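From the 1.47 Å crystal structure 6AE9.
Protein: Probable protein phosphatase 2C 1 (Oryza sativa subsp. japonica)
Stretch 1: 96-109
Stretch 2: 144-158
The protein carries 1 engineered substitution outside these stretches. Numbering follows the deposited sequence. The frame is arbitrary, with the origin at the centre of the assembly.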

ATOM      1  N   MET A  96      -6.368   6.832  13.614  1.00 12.15           N
ATOM      2  CA  MET A  96      -6.567   8.011  14.441  1.00 13.77           C
ATOM      3  C   MET A  96      -5.980   9.221  13.722  1.00 11.33           C
ATOM      4  O   MET A  96      -4.823   9.186  13.290  1.00 11.91           O
ATOM      5  CB  MET A  96      -5.840   7.753  15.761  1.00 20.04           C
ATOM      6  CG  MET A  96      -5.592   8.909  16.660  1.00 26.78           C
ATOM      7  SD  MET A  96      -4.683   8.225  18.059  1.00 19.26           S
ATOM      8  CE  MET A  96      -5.836   7.000  18.662  1.00 23.47           C
ATOM      9  N   LEU A  97      -6.760  10.293  13.586  1.00 12.13           N
ATOM     10  CA  LEU A  97      -6.302  11.488  12.886  1.00 13.49           C
ATOM     11  C   LEU A  97      -5.896  12.551  13.896  1.00 15.69           C
ATOM     12  O   LEU A  97      -6.714  12.977  14.718  1.00 17.08           O
ATOM     13  CB  LEU A  97      -7.391  12.051  11.975  1.00 14.66           C
ATOM     14  CG  LEU A  97      -6.897  13.191  11.082  1.00 14.47           C
ATOM     15  CD1 LEU A  97      -5.984  12.632  10.004  1.00 17.01           C
ATOM     16  CD2 LEU A  97      -8.068  13.938  10.461  1.00 18.18           C
ATOM     17  N   GLU A  98      -4.646  12.985  13.828  1.00 15.59           N
ATOM     18  CA  GLU A  98      -4.242  14.132  14.623  1.00 18.19           C
ATOM     19  C   GLU A  98      -4.664  15.432  13.935  1.00 20.81           C
ATOM     20  O   GLU A  98      -4.951  15.467  12.736  1.00 20.19           O
ATOM     21  CB  GLU A  98      -2.735  14.109  14.862  1.00 20.47           C
ATOM     22  CG  GLU A  98      -2.241  12.822  15.512  1.00 19.28           C
ATOM     23  CD  GLU A  98      -2.633  12.693  16.986  1.00 39.18           C
ATOM     24  OE1 GLU A  98      -3.218  13.643  17.549  1.00 45.26           O
ATOM     25  OE2 GLU A  98      -2.353  11.634  17.588  1.00 39.84           O
ATOM     26  N   LYS A  99      -4.710  16.513  14.720  1.00 31.32           N
ATOM     27  CA  LYS A  99      -5.205  17.786  14.202  1.00 28.49           C
ATOM     28  C   LYS A  99      -4.316  18.355  13.103  1.00 27.29           C
ATOM     29  O   LYS A  99      -4.774  19.205  12.327  1.00 30.41           O
ATOM     30  CB  LYS A  99      -5.368  18.793  15.342  1.00 42.61           C
ATOM     31  CG  LYS A  99      -6.564  18.507  16.240  1.00 55.60           C
ATOM     32  CD  LYS A  99      -7.804  18.179  15.419  1.00 46.92           C
ATOM     33  CE  LYS A  99      -9.025  18.929  15.926  1.00 57.44           C
ATOM     34  NZ  LYS A  99      -9.624  18.281  17.127  1.00 50.27           N
ATOM     35  N   THR A 100      -3.064  17.902  13.029  1.00 25.00           N
ATOM     36  CA  THR A 100      -2.164  18.238  11.934  1.00 25.34           C
ATOM     37  C   THR A 100      -2.568  17.574  10.628  1.00 27.45           C
ATOM     38  O   THR A 100      -2.106  17.993   9.559  1.00 26.51           O
ATOM     39  CB  THR A 100      -0.761  17.754  12.292  1.00 29.92           C
ATOM     40  OG1 THR A 100       0.063  17.769  11.122  1.00 49.78           O
ATOM     41  CG2 THR A 100      -0.821  16.335  12.844  1.00 32.34           C
ATOM     42  N   GLY A 101      -3.407  16.549  10.681  1.00 18.16           N
ATOM     43  CA  GLY A 101      -3.709  15.768   9.508  1.00 16.87           C
ATOM     44  C   GLY A 101      -2.909  14.491   9.388  1.00 12.99           C
ATOM     45  O   GLY A 101      -3.070  13.776   8.393  1.00 15.98           O
ATOM     46  N   ILE A 102      -2.070  14.169  10.367  1.00 12.94           N
ATOM     47  CA  ILE A 102      -1.360  12.896  10.338  1.00 12.08           C
ATOM     48  C   ILE A 102      -2.322  11.797  10.776  1.00 11.61           C
ATOM     49  O   ILE A 102      -2.837  11.823  11.898  1.00 13.97           O
ATOM     50  CB  ILE A 102      -0.108  12.931  11.222  1.00 14.41           C
ATOM     51  CG1 ILE A 102       0.863  13.991  10.684  1.00 18.65           C
ATOM     52  CG2 ILE A 102       0.543  11.550  11.265  1.00 16.31           C
ATOM     53  CD1 ILE A 102       2.039  14.250  11.596  1.00 25.99           C
ATOM     54  N   LEU A 103      -2.566  10.835   9.886  1.00 10.67           N
ATOM     55  CA  LEU A 103      -3.370   9.662  10.199  1.00 10.93           C
ATOM     56  C   LEU A 103      -2.445   8.556  10.681  1.00 12.00           C
ATOM     57  O   LEU A 103      -1.561   8.116   9.937  1.00 11.90           O
ATOM     58  CB  LEU A 103      -4.131   9.189   8.962  1.00 11.91           C
ATOM     59  CG  LEU A 103      -5.135   8.061   9.216  1.00 11.35           C
ATOM     60  CD1 LEU A 103      -6.344   8.587   9.967  1.00 13.52           C
ATOM     61  CD2 LEU A 103      -5.558   7.448   7.899  1.00 15.78           C
ATOM     62  N   LYS A 104      -2.639   8.122  11.922  1.00 10.29           N
ATOM     63  CA  LYS A 104      -1.865   7.036  12.514  1.00  9.82           C
ATOM     64  C   LYS A 104      -2.665   5.744  12.430  1.00 11.76           C
ATOM     65  O   LYS A 104      -3.846   5.718  12.793  1.00 12.49           O
ATOM     66  CB  LYS A 104      -1.569   7.331  13.983  1.00 11.85           C
ATOM     67  CG  LYS A 104      -0.765   8.595  14.228  1.00 12.74           C
ATOM     68  CD  LYS A 104      -0.670   8.830  15.734  1.00 16.89           C
ATOM     69  CE  LYS A 104       0.049  10.115  16.054  1.00 28.57           C
ATOM     70  NZ  LYS A 104       0.026  10.368  17.524  1.00 31.25           N
ATOM     71  N   ILE A 105      -2.014   4.669  11.984  1.00 10.58           N
ATOM     72  CA  ILE A 105      -2.676   3.389  11.743  1.00 11.16           C
ATOM     73  C   ILE A 105      -1.909   2.267  12.436  1.00 10.45           C
ATOM     74  O   ILE A 105      -0.673   2.248  12.438  1.00 11.89           O
ATOM     75  CB  ILE A 105      -2.755   3.103  10.228  1.00 11.41           C
ATOM     76  CG1 ILE A 105      -3.455   4.247   9.485  1.00 11.45           C
ATOM     77  CG2 ILE A 105      -3.448   1.764   9.967  1.00 14.44           C
ATOM     78  CD1 ILE A 105      -3.218   4.224   7.969  1.00 13.23           C
ATOM     79  N   ALA A 106      -2.641   1.329  13.030  1.00 10.13           N
ATOM     80  CA  ALA A 106      -2.078   0.044  13.426  1.00 10.43           C
ATOM     81  C   ALA A 106      -3.030  -1.052  12.978  1.00 11.08           C
ATOM     82  O   ALA A 106      -4.240  -0.958  13.204  1.00 12.19           O
ATOM     83  CB  ALA A 106      -1.841  -0.035  14.938  1.00 11.42           C
ATOM     84  N   SER A 107      -2.486  -2.083  12.332  1.00 11.08           N
ATOM     85  CA  SER A 107      -3.313  -3.122  11.734  1.00 11.24           C
ATOM     86  C   SER A 107      -2.729  -4.498  12.026  1.00 13.60           C
ATOM     87  O   SER A 107      -1.519  -4.703  11.922  1.00 13.06           O
ATOM     88  CB  SER A 107      -3.392  -2.908  10.217  1.00 14.34           C
ATOM     89  OG  SER A 107      -4.218  -3.872   9.583  1.00 19.69           O
ATOM     90  N   VAL A 108      -3.600  -5.443  12.378  1.00 11.58           N
ATOM     91  CA  VAL A 108      -3.239  -6.858  12.479  1.00 12.09           C
ATOM     92  C   VAL A 108      -4.210  -7.645  11.610  1.00 12.27           C
ATOM     93  O   VAL A 108      -5.407  -7.712  11.915  1.00 12.36           O
ATOM     94  CB  VAL A 108      -3.264  -7.382  13.920  1.00 11.58           C
ATOM     95  CG1 VAL A 108      -2.964  -8.879  13.923  1.00 11.75           C
ATOM     96  CG2 VAL A 108      -2.249  -6.660  14.768  1.00 12.08           C
ATOM     97  N   GLY A 109      -3.703  -8.239  10.531  1.00 11.63           N
ATOM     98  CA  GLY A 109      -4.545  -9.066   9.692  1.00 11.20           C
ATOM     99  C   GLY A 109      -4.971  -8.438   8.382  1.00 10.02           C
ATOM    100  O   GLY A 109      -4.181  -7.740   7.735  1.00 12.61           O
ATOM    101  N   GLY A 144      -1.989 -17.163  18.430  1.00 15.54           N
ATOM    102  CA  GLY A 144      -2.288 -15.944  17.703  1.00 17.23           C
ATOM    103  C   GLY A 144      -1.158 -14.924  17.775  1.00 17.30           C
ATOM    104  O   GLY A 144      -0.102 -15.135  18.368  1.00 16.93           O
ATOM    105  N   GLN A 145      -1.404 -13.782  17.140  1.00 13.90           N
ATOM    106  CA  GLN A 145      -0.439 -12.697  17.091  1.00 13.60           C
ATOM    107  C   GLN A 145      -0.675 -11.721  18.242  1.00 14.00           C
ATOM    108  O   GLN A 145      -1.658 -11.816  18.983  1.00 14.41           O
ATOM    109  CB  GLN A 145      -0.549 -11.966  15.752  1.00 13.44           C
ATOM    110  CG  GLN A 145       0.108 -12.701  14.582  1.00 15.22           C
ATOM    111  CD  GLN A 145      -0.422 -14.107  14.388  1.00 15.36           C
ATOM    112  OE1 GLN A 145      -1.547 -14.312  13.927  1.00 14.23           O
ATOM    113  NE2 GLN A 145       0.391 -15.094  14.751  1.00 19.79           N
ATOM    114  N   THR A 146       0.258 -10.782  18.401  1.00 12.99           N
ATOM    115  CA  THR A 146       0.150  -9.738  19.414  1.00 13.21           C
ATOM    116  C   THR A 146       0.372  -8.376  18.765  1.00 13.69           C
ATOM    117  O   THR A 146       0.634  -8.270  17.564  1.00 13.25           O
ATOM    118  CB  THR A 146       1.158  -9.933  20.556  1.00 14.50           C
ATOM    119  OG1 THR A 146       2.471  -9.555  20.109  1.00 17.06           O
ATOM    120  CG2 THR A 146       1.163 -11.389  21.055  1.00 17.89           C
ATOM    121  N   TYR A 147       0.271  -7.322  19.579  1.00 12.75           N
ATOM    122  CA  TYR A 147       0.511  -5.974  19.073  1.00 11.56           C
ATOM    123  C   TYR A 147       1.897  -5.839  18.456  1.00 12.48           C
ATOM    124  O   TYR A 147       2.110  -4.976  17.596  1.00 13.75           O
ATOM    125  CB  TYR A 147       0.335  -4.949  20.199  1.00 15.37           C
ATOM    126  CG  TYR A 147       1.477  -4.937  21.194  1.00 13.80           C
ATOM    127  CD1 TYR A 147       1.609  -5.941  22.143  1.00 16.19           C
ATOM    128  CD2 TYR A 147       2.431  -3.927  21.172  1.00 17.37           C
ATOM    129  CE1 TYR A 147       2.661  -5.936  23.049  1.00 17.97           C
ATOM    130  CE2 TYR A 147       3.480  -3.909  22.071  1.00 21.00           C
ATOM    131  CZ  TYR A 147       3.588  -4.917  23.012  1.00 19.44           C
ATOM    132  OH  TYR A 147       4.631  -4.920  23.916  1.00 26.58           O
ATOM    133  N   LEU A 148       2.853  -6.670  18.884  1.00 12.73           N
ATOM    134  CA  LEU A 148       4.188  -6.613  18.305  1.00 14.04           C
ATOM    135  C   LEU A 148       4.188  -6.982  16.830  1.00 13.75           C
ATOM    136  O   LEU A 148       5.127  -6.619  16.112  1.00 16.12           O
ATOM    137  CB  LEU A 148       5.135  -7.532  19.079  1.00 18.76           C
ATOM    138  CG  LEU A 148       5.441  -7.081  20.506  1.00 21.66           C
ATOM    139  CD1 LEU A 148       6.267  -8.142  21.211  1.00 25.16           C
ATOM    140  CD2 LEU A 148       6.166  -5.741  20.499  1.00 25.32           C
ATOM    141  N   ASP A 149       3.156  -7.682  16.364  1.00 13.22           N
ATOM    142  CA  ASP A 149       3.045  -8.096  14.971  1.00 12.66           C
ATOM    143  C   ASP A 149       2.279  -7.103  14.109  1.00 11.83           C
ATOM    144  O   ASP A 149       2.124  -7.343  12.906  1.00 15.11           O
ATOM    145  CB  ASP A 149       2.363  -9.462  14.886  1.00 15.88           C
ATOM    146  CG  ASP A 149       3.100 -10.523  15.667  1.00 16.17           C
ATOM    147  OD1 ASP A 149       4.308 -10.713  15.406  1.00 17.46           O
ATOM    148  OD2 ASP A 149       2.476 -11.153  16.553  1.00 16.42           O
ATOM    149  N   ALA A 150       1.781  -6.018  14.690  1.00 10.06           N
ATOM    150  CA  ALA A 150       1.012  -5.049  13.920  1.00 13.09           C
ATOM    151  C   ALA A 150       1.887  -4.355  12.885  1.00 12.45           C
ATOM    152  O   ALA A 150       3.071  -4.084  13.117  1.00 13.21           O
ATOM    153  CB  ALA A 150       0.410  -3.994  14.845  1.00 14.53           C
ATOM    154  N   LEU A 151       1.297  -4.076  11.734  1.00 11.60           N
ATOM    155  CA  LEU A 151       1.883  -3.105  10.824  1.00 13.53           C
ATOM    156  C   LEU A 151       1.468  -1.727  11.317  1.00 11.10           C
ATOM    157  O   LEU A 151       0.275  -1.442  11.453  1.00 13.31           O
ATOM    158  CB  LEU A 151       1.421  -3.356   9.388  1.00 13.79           C
ATOM    159  CG  LEU A 151       2.272  -2.760   8.250  1.00 16.40           C
ATOM    160  CD1 LEU A 151       2.023  -1.262   8.086  1.00 15.90           C
ATOM    161  CD2 LEU A 151       3.762  -3.036   8.440  1.00 18.67           C
ATOM    162  N   VAL A 152       2.452  -0.896  11.633  1.00  9.76           N
ATOM    163  CA  VAL A 152       2.227   0.425  12.206  1.00  9.15           C
ATOM    164  C   VAL A 152       2.774   1.447  11.220  1.00 12.12           C
ATOM    165  O   VAL A 152       3.935   1.351  10.803  1.00 11.54           O
ATOM    166  CB  VAL A 152       2.915   0.550  13.578  1.00 10.00           C
ATOM    167  CG1 VAL A 152       2.664   1.919  14.187  1.00 13.73           C
ATOM    168  CG2 VAL A 152       2.437  -0.552  14.533  1.00 11.97           C
ATOM    169  N   CYS A 153       1.939   2.408  10.835  1.00 10.39           N
ATOM    170  CA  CYS A 153       2.326   3.370   9.809  1.00 10.17           C
ATOM    171  C   CYS A 153       1.531   4.654   9.998  1.00 11.40           C
ATOM    172  O   CYS A 153       0.591   4.713  10.796  1.00 11.55           O
ATOM    173  CB  CYS A 153       2.127   2.788   8.402  1.00 12.65           C
ATOM    174  SG  CYS A 153       0.408   2.381   7.995  1.00 13.24           S
ATOM    175  N   THR A 154       1.938   5.703   9.277  1.00 10.56           N
ATOM    176  CA  THR A 154       1.172   6.940   9.237  1.00 10.34           C
ATOM    177  C   THR A 154       1.111   7.437   7.804  1.00 10.50           C
ATOM    178  O   THR A 154       1.926   7.063   6.963  1.00 11.08           O
ATOM    179  CB  THR A 154       1.766   8.072  10.103  1.00 11.39           C
ATOM    180  OG1 THR A 154       2.960   8.581   9.490  1.00 13.78           O
ATOM    181  CG2 THR A 154       2.078   7.587  11.508  1.00 12.91           C
ATOM    182  N   VAL A 155       0.134   8.301   7.533  1.00 10.03           N
ATOM    183  CA  VAL A 155       0.040   8.990   6.249  1.00 11.64           C
ATOM    184  C   VAL A 155      -0.485  10.397   6.505  1.00 11.73           C
ATOM    185  O   VAL A 155      -1.414  10.590   7.296  1.00 11.38           O
ATOM    186  CB  VAL A 155      -0.806   8.203   5.213  1.00 11.57           C
ATOM    187  CG1 VAL A 155      -2.213   7.872   5.740  1.00 14.00           C
ATOM    188  CG2 VAL A 155      -0.878   8.945   3.872  1.00 12.80           C
ATOM    189  N   ASN A 156       0.131  11.387   5.864  1.00 10.56           N
ATOM    190  CA  ASN A 156      -0.271  12.774   6.058  1.00  9.63           C
ATOM    191  C   ASN A 156      -1.431  13.096   5.131  1.00 11.27           C
ATOM    192  O   ASN A 156      -1.328  12.913   3.914  1.00 12.21           O
ATOM    193  CB  ASN A 156       0.886  13.719   5.754  1.00 10.73           C
ATOM    194  CG  ASN A 156       1.981  13.670   6.806  1.00 14.81           C
ATOM    195  OD1 ASN A 156       1.978  12.814   7.696  1.00 16.23           O
ATOM    196  ND2 ASN A 156       2.926  14.594   6.702  1.00 18.14           N
ATOM    197  N   LEU A 157      -2.521  13.586   5.705  1.00 11.24           N
ATOM    198  CA  LEU A 157      -3.742  13.835   4.963  1.00 11.85           C
ATOM    199  C   LEU A 157      -3.966  15.327   4.756  1.00 12.84           C
ATOM    200  O   LEU A 157      -3.400  16.177   5.449  1.00 14.16           O
ATOM    201  CB  LEU A 157      -4.947  13.205   5.672  1.00 13.67           C
ATOM    202  CG  LEU A 157      -4.828  11.692   5.881  1.00 12.73           C
ATOM    203  CD1 LEU A 157      -6.150  11.113   6.343  1.00 15.69           C
ATOM    204  CD2 LEU A 157      -4.343  11.010   4.606  1.00 17.18           C
ATOM    205  N   MET A 158      -4.817  15.629   3.784  1.00 13.97           N
ATOM    206  CA  MET A 158      -5.187  16.994   3.455  1.00 15.94           C
ATOM    207  C   MET A 158      -6.701  17.096   3.493  1.00 15.24           C
ATOM    208  O   MET A 158      -7.412  16.101   3.338  1.00 15.40           O
ATOM    209  CB  MET A 158      -4.693  17.382   2.052  1.00 18.74           C
ATOM    210  CG  MET A 158      -3.325  16.829   1.697  1.00 29.71           C
ATOM    211  SD  MET A 158      -2.702  17.475   0.134  1.00 42.67           S
ATOM    212  CE  MET A 158      -2.344  19.164   0.610  1.00 43.21           C
TER
HETATM  213  O   HOH W   1      -1.124  16.388   7.154  1.00 24.40           O

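Two antiparallel β-strands show how a regular backbone sorts side chains between two faces and leaves rotamers to settle the packing. In this phosphatase, strands 102-108 and 151-156 run at 161° to one another, and the bonding is purely main-chain. Leu103, Ile105 and Ser107 form hydrogen-bonded pairs with Val155, Cys153 and Leu151; Leu103 N to Val155 O, at 2.8 Å, is typical. Between them lie the closer-set, non-hydrogen-bonded pairs Ile102–Asn156, Lys104–Thr154 and Ala106–Val152.

The face carrying Leu103, Ile105, Cys153 and Val155 is buried. Val155, with chi1 p, places CG1 4.0 Å from Leu103 CB and 4.4 Å from Ile105 CD1, so one methyl touches two neighbours. Cys153 is also p, bringing SG 3.9 Å from Ile105 CB. Leu103 and Leu97 share the t,p rotamer, whereas Leu157 is m,t; its CD1 reaches both, 3.8 Å from Leu103 CB and 4.0 Å from Leu97 CD1, extending the apolar cluster beyond the strand.

The opposite face is more polar and, apart from Ala106, partly exposed. Asn156, at chi1 -71°, swings OD1 to 3.4 Å from Ile102 CG1, a contact without a hydrogen bond. Lys104 is m at chi1 and extended thereafter, its CG 4.1 Å from Thr154 CG2; the long chain carries NZ to Glu98 OE2, a 2.7 Å salt bridge within its own stretch.

The ends illustrate local constraint. Gly101 closes a type I turn from Glu98 at phi/psi 98/3°, where a CB would jam against the preceding carbonyl and clash with Leu157 O. Its own O accepts Leu157 N at 2.8 Å, while a water bridges Thr100 O and Leu157 O. At the far end, Val108, chi1 t, sets CG2 3.8 Å from Ala150 CB.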